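Local coordinates for putative fimbrium tip subunit Fim1C (Bacteroides ovatus, PDB 4EPS), which probably forms part of the tip of fimbriae, the cell-surface filaments that mediate adhesion and biofilm formation, at residues A[119-133]-A[208-222]. Residues are numbered along the deposited sequence; the frame is centred on the assembly and turned at random.
Sequences LTTEQSDQKAYAKQD and SPYYDAKKDEYRLLR. With GOL (glycerol), chain I.
Leu221 lays its isobutyl group against one face of the ring of Tyr129, in the short helix 126-130, and Leu221 CD1 sits over its centre, 4.0 Å from the ring centroid, a CH-pi contact. A branched aliphatic suits this place, since its other methyl, CD2, also reaches Asp133, whose carboxylate is hydrogen-bonded to His157. Leu119 CD2 packs on the Leu221 and Arg222 backbone. Tyr210 crosses Tyr129 at about a right angle: Tyr210 CB meets Tyr129 CD2 at 3.9 Å, the rings are inclined at 54°, and a glycerol, probably from the crystallisation liquor, lies against a face of each. Gln123 O lies in plane at the Tyr210 ring edge, and the long ring suits its place by carrying its hydroxyl to Gln126 CG.

The backbone of Leu221 is read by the amide of Gln123. Gln123 OE1 takes Leu221 N on a lone pair at 2.7 Å, while Gln123 NE2 donates to Leu221 O at 3.1 Å and to Thr120 O, so three bonds fix the rotation of the buried amide. A leucine here would probably leave Leu221 N and O without these mates.

Ser208 and Glu122 form a single beta bridge, Ser208 N bonding to Thr121 O and Ser208 O receiving Gln123 N, both at 2.8 Å; the small Ser208 hydroxyl donates to Glu122 OE2.

Within the fimbrillin-like part of this Mfa-like protein, loop and helix thus cover the hairpin of strands 206-212 and 217-222, whose second strand pairs antiparallel with strand 148-174.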
loop_
_atom_site.group_PDB
_atom_site.type_symbol
_atom_site.label_atom_id
_atom_site.label_comp_id
_atom_site.label_asym_id
_atom_site.label_seq_id
_atom_site.Cartn_x
_atom_site.Cartn_y
_atom_site.Cartn_z
ATOM N N LEU A 119 9.806 -0.652 -49.623
ATOM C CA LEU A 119 9.479 -0.312 -48.254
ATOM C C LEU A 119 10.614 0.472 -47.641
ATOM O O LEU A 119 11.778 0.097 -47.796
ATOM C CB LEU A 119 9.268 -1.651 -47.542
ATOM C CG LEU A 119 8.420 -1.720 -46.331
ATOM C CD1 LEU A 119 6.961 -1.356 -46.650
ATOM C CD2 LEU A 119 8.492 -3.103 -45.786
ATOM N N THR A 120 10.296 1.590 -46.987
ATOM C CA THR A 120 11.307 2.399 -46.303
ATOM C C THR A 120 11.122 2.259 -44.790
ATOM O O THR A 120 10.095 1.754 -44.330
ATOM C CB THR A 120 11.243 3.873 -46.728
ATOM O OG1 THR A 120 10.170 4.499 -46.028
ATOM C CG2 THR A 120 11.134 4.058 -48.261
ATOM N N THR A 121 12.091 2.751 -44.027
ATOM C CA THR A 121 12.024 2.670 -42.575
ATOM C C THR A 121 11.435 3.967 -41.981
ATOM O O THR A 121 11.503 4.154 -40.763
ATOM C CB THR A 121 13.408 2.338 -42.018
ATOM O OG1 THR A 121 14.347 3.297 -42.501
ATOM C CG2 THR A 121 13.872 0.905 -42.367
ATOM N N GLU A 122 10.831 4.834 -42.826
ATOM C CA GLU A 122 10.185 6.084 -42.376
ATOM C C GLU A 122 8.671 5.833 -42.299
ATOM O O GLU A 122 7.966 5.883 -43.315
ATOM C CB GLU A 122 10.556 7.252 -43.315
ATOM C CG GLU A 122 11.972 7.770 -43.090
ATOM C CD GLU A 122 12.257 8.268 -41.680
ATOM O OE1 GLU A 122 11.466 9.089 -41.155
ATOM O OE2 GLU A 122 13.254 7.803 -41.082
ATOM N N GLN A 123 8.195 5.428 -41.108
ATOM C CA GLN A 123 6.793 5.034 -40.936
ATOM C C GLN A 123 6.185 5.675 -39.674
ATOM O O GLN A 123 5.188 5.176 -39.159
ATOM C CB GLN A 123 6.715 3.474 -40.830
ATOM C CG GLN A 123 7.173 2.712 -42.101
ATOM C CD GLN A 123 7.264 1.216 -41.874
ATOM O OE1 GLN A 123 6.502 0.647 -41.087
ATOM N NE2 GLN A 123 8.150 0.539 -42.616
ATOM N N SER A 124 6.769 6.793 -39.206
ATOM C CA SER A 124 6.461 7.436 -37.921
ATOM C C SER A 124 5.077 8.113 -37.836
ATOM O O SER A 124 4.690 8.517 -36.750
ATOM C CB SER A 124 7.551 8.435 -37.536
ATOM O OG SER A 124 7.611 9.472 -38.498
ATOM N N ASP A 125 4.336 8.227 -38.932
ATOM C CA ASP A 125 2.984 8.768 -38.818
ATOM C C ASP A 125 2.009 7.882 -39.584
ATOM O O ASP A 125 2.445 7.048 -40.396
ATOM C CB ASP A 125 2.898 10.246 -39.252
ATOM C CG ASP A 125 3.386 10.503 -40.653
ATOM O OD1 ASP A 125 2.703 10.086 -41.599
ATOM O OD2 ASP A 125 4.463 11.115 -40.800
ATOM N N GLN A 126 0.691 8.038 -39.309
ATOM C CA GLN A 126 -0.352 7.217 -39.923
ATOM C C GLN A 126 -0.248 7.194 -41.431
ATOM O O GLN A 126 -0.316 6.105 -41.986
ATOM C CB GLN A 126 -1.767 7.636 -39.489
ATOM C CG GLN A 126 -2.109 7.097 -38.095
ATOM C CD GLN A 126 -3.544 7.316 -37.676
ATOM O OE1 GLN A 126 -3.983 8.446 -37.420
ATOM N NE2 GLN A 126 -4.291 6.227 -37.538
ATOM N N LYS A 127 -0.001 8.355 -42.090
ATOM C CA LYS A 127 0.109 8.409 -43.552
ATOM C C LYS A 127 1.365 7.716 -44.075
ATOM O O LYS A 127 1.281 7.046 -45.092
ATOM C CB LYS A 127 0.077 9.854 -44.083
ATOM C CG LYS A 127 -1.338 10.422 -44.126
ATOM C CD LYS A 127 -1.454 11.622 -45.066
ATOM C CE LYS A 127 -2.865 11.828 -45.580
ATOM N NZ LYS A 127 -3.801 12.306 -44.525
ATOM N N ALA A 128 2.525 7.913 -43.428
ATOM C CA ALA A 128 3.782 7.296 -43.885
ATOM C C ALA A 128 3.697 5.756 -43.773
ATOM O O ALA A 128 4.239 5.046 -44.607
ATOM C CB ALA A 128 4.946 7.821 -43.068
ATOM N N TYR A 129 2.985 5.260 -42.758
ATOM C CA TYR A 129 2.807 3.822 -42.558
ATOM C C TYR A 129 1.801 3.259 -43.585
ATOM O O TYR A 129 2.105 2.272 -44.278
ATOM C CB TYR A 129 2.311 3.588 -41.129
ATOM C CG TYR A 129 2.088 2.132 -40.767
ATOM C CD1 TYR A 129 0.903 1.484 -41.107
ATOM C CD2 TYR A 129 3.052 1.413 -40.064
ATOM C CE1 TYR A 129 0.685 0.150 -40.766
ATOM C CE2 TYR A 129 2.832 0.088 -39.691
ATOM C CZ TYR A 129 1.655 -0.543 -40.058
ATOM O OH TYR A 129 1.400 -1.830 -39.658
ATOM N N ALA A 130 0.594 3.877 -43.660
ATOM C CA ALA A 130 -0.511 3.430 -44.521
ATOM C C ALA A 130 -0.127 3.336 -45.976
ATOM O O ALA A 130 -0.508 2.353 -46.619
ATOM C CB ALA A 130 -1.725 4.355 -44.357
ATOM N N LYS A 131 0.642 4.333 -46.509
ATOM C CA LYS A 131 1.026 4.319 -47.929
ATOM C C LYS A 131 1.952 3.135 -48.265
ATOM O O LYS A 131 2.090 2.809 -49.433
ATOM C CB LYS A 131 1.691 5.646 -48.358
ATOM C CG LYS A 131 3.089 5.864 -47.765
ATOM C CD LYS A 131 3.693 7.203 -48.143
ATOM C CE LYS A 131 5.057 7.367 -47.513
ATOM N NZ LYS A 131 5.567 8.760 -47.648
ATOM N N GLN A 132 2.573 2.494 -47.254
ATOM C CA GLN A 132 3.485 1.368 -47.476
ATOM C C GLN A 132 2.894 -0.007 -47.123
ATOM O O GLN A 132 3.547 -1.035 -47.358
ATOM C CB GLN A 132 4.743 1.619 -46.618
ATOM C CG GLN A 132 5.418 2.963 -46.967
ATOM C CD GLN A 132 6.841 3.000 -46.524
ATOM O OE1 GLN A 132 7.698 2.348 -47.106
ATOM N NE2 GLN A 132 7.135 3.820 -45.545
ATOM N N ASP A 133 1.675 -0.014 -46.559
ATOM C CA ASP A 133 1.012 -1.226 -46.084
ATOM C C ASP A 133 0.258 -1.905 -47.224
ATOM O O ASP A 133 -0.969 -1.824 -47.324
ATOM C CB ASP A 133 0.090 -0.903 -44.894
ATOM C CG ASP A 133 -0.362 -2.141 -44.127
ATOM O OD1 ASP A 133 0.133 -3.260 -44.445
ATOM O OD2 ASP A 133 -1.176 -1.991 -43.185
ATOM N N SER A 208 12.442 4.980 -38.212
ATOM C CA SER A 208 11.309 5.674 -37.586
ATOM C C SER A 208 10.033 4.826 -37.623
ATOM O O SER A 208 9.222 4.962 -38.542
ATOM C CB SER A 208 11.089 7.033 -38.250
ATOM O OG SER A 208 12.307 7.757 -38.302
ATOM N N PRO A 209 9.857 3.926 -36.635
ATOM C CA PRO A 209 8.644 3.098 -36.615
ATOM C C PRO A 209 7.421 3.897 -36.230
ATOM O O PRO A 209 7.530 5.036 -35.759
ATOM C CB PRO A 209 8.931 2.017 -35.553
ATOM C CG PRO A 209 10.098 2.495 -34.783
ATOM C CD PRO A 209 10.710 3.689 -35.447
ATOM N N TYR A 210 6.264 3.292 -36.402
ATOM C CA TYR A 210 5.013 3.913 -36.003
ATOM C C TYR A 210 4.818 3.698 -34.517
ATOM O O TYR A 210 4.910 2.561 -34.054
ATOM C CB TYR A 210 3.832 3.340 -36.808
ATOM C CG TYR A 210 2.508 3.923 -36.364
ATOM C CD1 TYR A 210 2.152 5.224 -36.703
ATOM C CD2 TYR A 210 1.654 3.209 -35.534
ATOM C CE1 TYR A 210 0.982 5.804 -36.220
ATOM C CE2 TYR A 210 0.469 3.774 -35.055
ATOM C CZ TYR A 210 0.131 5.069 -35.413
ATOM O OH TYR A 210 -1.038 5.634 -34.960
ATOM N N TYR A 211 4.554 4.780 -33.754
ATOM C CA TYR A 211 4.313 4.619 -32.323
ATOM C C TYR A 211 2.810 4.621 -32.053
ATOM O O TYR A 211 2.120 5.603 -32.348
ATOM C CB TYR A 211 5.012 5.713 -31.486
ATOM C CG TYR A 211 4.710 5.601 -30.007
ATOM C CD1 TYR A 211 5.102 4.478 -29.275
ATOM C CD2 TYR A 211 3.985 6.594 -29.346
ATOM C CE1 TYR A 211 4.806 4.358 -27.917
ATOM C CE2 TYR A 211 3.673 6.479 -27.988
ATOM C CZ TYR A 211 4.089 5.365 -27.277
ATOM O OH TYR A 211 3.751 5.248 -25.951
ATOM N N ASP A 212 2.310 3.532 -31.486
ATOM C CA ASP A 212 0.897 3.406 -31.112
ATOM C C ASP A 212 0.788 3.878 -29.688
ATOM O O ASP A 212 1.137 3.138 -28.775
ATOM C CB ASP A 212 0.390 1.962 -31.277
ATOM C CG ASP A 212 -1.116 1.793 -31.041
ATOM O OD1 ASP A 212 -1.710 2.622 -30.314
ATOM O OD2 ASP A 212 -1.687 0.835 -31.564
ATOM N N ALA A 213 0.336 5.114 -29.494
ATOM C CA ALA A 213 0.258 5.713 -28.157
ATOM C C ALA A 213 -0.780 5.042 -27.251
ATOM O O ALA A 213 -0.572 5.002 -26.033
ATOM C CB ALA A 213 -0.015 7.209 -28.264
ATOM N N LYS A 214 -1.868 4.502 -27.842
ATOM C CA LYS A 214 -2.938 3.818 -27.105
ATOM C C LYS A 214 -2.430 2.498 -26.502
ATOM O O LYS A 214 -2.690 2.219 -25.332
ATOM C CB LYS A 214 -4.148 3.556 -28.024
ATOM C CG LYS A 214 -5.407 3.084 -27.292
ATOM C CD LYS A 214 -6.525 2.755 -28.268
ATOM C CE LYS A 214 -7.767 2.265 -27.565
ATOM N NZ LYS A 214 -8.847 1.931 -28.532
ATOM N N LYS A 215 -1.698 1.686 -27.298
ATOM C CA LYS A 215 -1.167 0.396 -26.827
ATOM C C LYS A 215 0.244 0.516 -26.234
ATOM O O LYS A 215 0.718 -0.448 -25.628
ATOM C CB LYS A 215 -1.132 -0.629 -27.976
ATOM C CG LYS A 215 -2.502 -1.061 -28.484
ATOM C CD LYS A 215 -2.399 -2.104 -29.603
ATOM C CE LYS A 215 -2.223 -3.510 -29.086
ATOM N NZ LYS A 215 -1.642 -4.412 -30.114
ATOM N N ASP A 216 0.928 1.679 -26.429
ATOM C CA ASP A 216 2.315 1.940 -26.005
ATOM C C ASP A 216 3.264 0.892 -26.644
ATOM O O ASP A 216 3.978 0.156 -25.943
ATOM C CB ASP A 216 2.493 1.985 -24.468
ATOM C CG ASP A 216 3.923 2.285 -24.043
ATOM O OD1 ASP A 216 4.621 3.035 -24.774
ATOM O OD2 ASP A 216 4.377 1.709 -23.031
ATOM N N GLU A 217 3.272 0.839 -27.976
ATOM C CA GLU A 217 4.141 -0.119 -28.656
ATOM C C GLU A 217 4.530 0.474 -29.998
ATOM O O GLU A 217 3.832 1.373 -30.510
ATOM C CB GLU A 217 3.466 -1.521 -28.787
ATOM C CG GLU A 217 2.307 -1.583 -29.749
ATOM C CD GLU A 217 1.543 -2.893 -29.827
ATOM O OE1 GLU A 217 1.703 -3.756 -28.935
ATOM O OE2 GLU A 217 0.753 -3.037 -30.785
ATOM N N TYR A 218 5.655 -0.005 -30.549
ATOM C CA TYR A 218 6.172 0.468 -31.835
ATOM C C TYR A 218 5.951 -0.588 -32.881
ATOM O O TYR A 218 6.147 -1.772 -32.582
ATOM C CB TYR A 218 7.672 0.789 -31.757
ATOM C CG TYR A 218 7.999 1.907 -30.790
ATOM C CD1 TYR A 218 8.100 1.662 -29.421
ATOM C CD2 TYR A 218 8.163 3.219 -31.236
ATOM C CE1 TYR A 218 8.417 2.688 -28.524
ATOM C CE2 TYR A 218 8.474 4.253 -30.344
ATOM C CZ TYR A 218 8.599 3.977 -28.993
ATOM O OH TYR A 218 8.874 4.978 -28.096
ATOM N N ARG A 219 5.559 -0.175 -34.088
ATOM C CA ARG A 219 5.282 -1.091 -35.211
ATOM C C ARG A 219 6.064 -0.670 -36.421
ATOM O O ARG A 219 6.195 0.520 -36.698
ATOM C CB ARG A 219 3.767 -1.146 -35.517
ATOM C CG ARG A 219 2.980 -1.690 -34.320
ATOM C CD ARG A 219 1.620 -2.257 -34.668
ATOM N NE ARG A 219 0.616 -1.225 -34.928
ATOM C CZ ARG A 219 -0.205 -0.706 -34.018
ATOM N NH1 ARG A 219 -0.136 -1.097 -32.742
ATOM N NH2 ARG A 219 -1.086 0.217 -34.365
ATOM N N LEU A 220 6.624 -1.643 -37.139
ATOM C CA LEU A 220 7.418 -1.353 -38.317
ATOM C C LEU A 220 7.194 -2.421 -39.360
ATOM O O LEU A 220 7.487 -3.587 -39.095
ATOM C CB LEU A 220 8.918 -1.299 -37.931
ATOM C CG LEU A 220 9.894 -0.975 -39.061
ATOM C CD1 LEU A 220 9.836 0.530 -39.402
ATOM C CD2 LEU A 220 11.302 -1.322 -38.639
ATOM N N LEU A 221 6.706 -2.029 -40.539
ATOM C CA LEU A 221 6.575 -2.974 -41.650
ATOM C C LEU A 221 7.958 -3.335 -42.189
ATOM O O LEU A 221 8.822 -2.453 -42.300
ATOM C CB LEU A 221 5.721 -2.390 -42.790
ATOM C CG LEU A 221 4.265 -2.090 -42.431
ATOM C CD1 LEU A 221 3.694 -1.069 -43.410
ATOM C CD2 LEU A 221 3.425 -3.368 -42.387
ATOM N N ARG A 222 8.171 -4.639 -42.495
ATOM C CA ARG A 222 9.429 -5.179 -43.028
ATOM C C ARG A 222 9.139 -6.115 -44.183
ATOM O O ARG A 222 8.053 -6.694 -44.257
ATOM C CB ARG A 222 10.222 -5.945 -41.934
ATOM C CG ARG A 222 10.617 -5.102 -40.673
ATOM C CD ARG A 222 11.672 -4.051 -40.961
ATOM N NE ARG A 222 12.942 -4.635 -41.415
ATOM C CZ ARG A 222 13.852 -4.000 -42.145
ATOM N NH1 ARG A 222 13.633 -2.753 -42.559
ATOM N NH2 ARG A 222 14.979 -4.613 -42.492
HETATM C C1 GOL I . -1.564 3.652 -39.546
HETATM O O1 GOL I . -2.535 4.087 -40.488
HETATM C C2 GOL I . -2.128 2.625 -38.590
HETATM O O2 GOL I . -2.887 1.652 -39.323
HETATM C C3 GOL I . -0.953 1.953 -37.916
HETATM O O3 GOL I . -1.367 0.842 -37.129
HETATM O O HOH W 1 11.180 -1.229 -43.031
HETATM O O HOH W 2 4.824 7.531 -34.462
HETATM O O HOH W 3 -0.148 -1.549 -37.438
#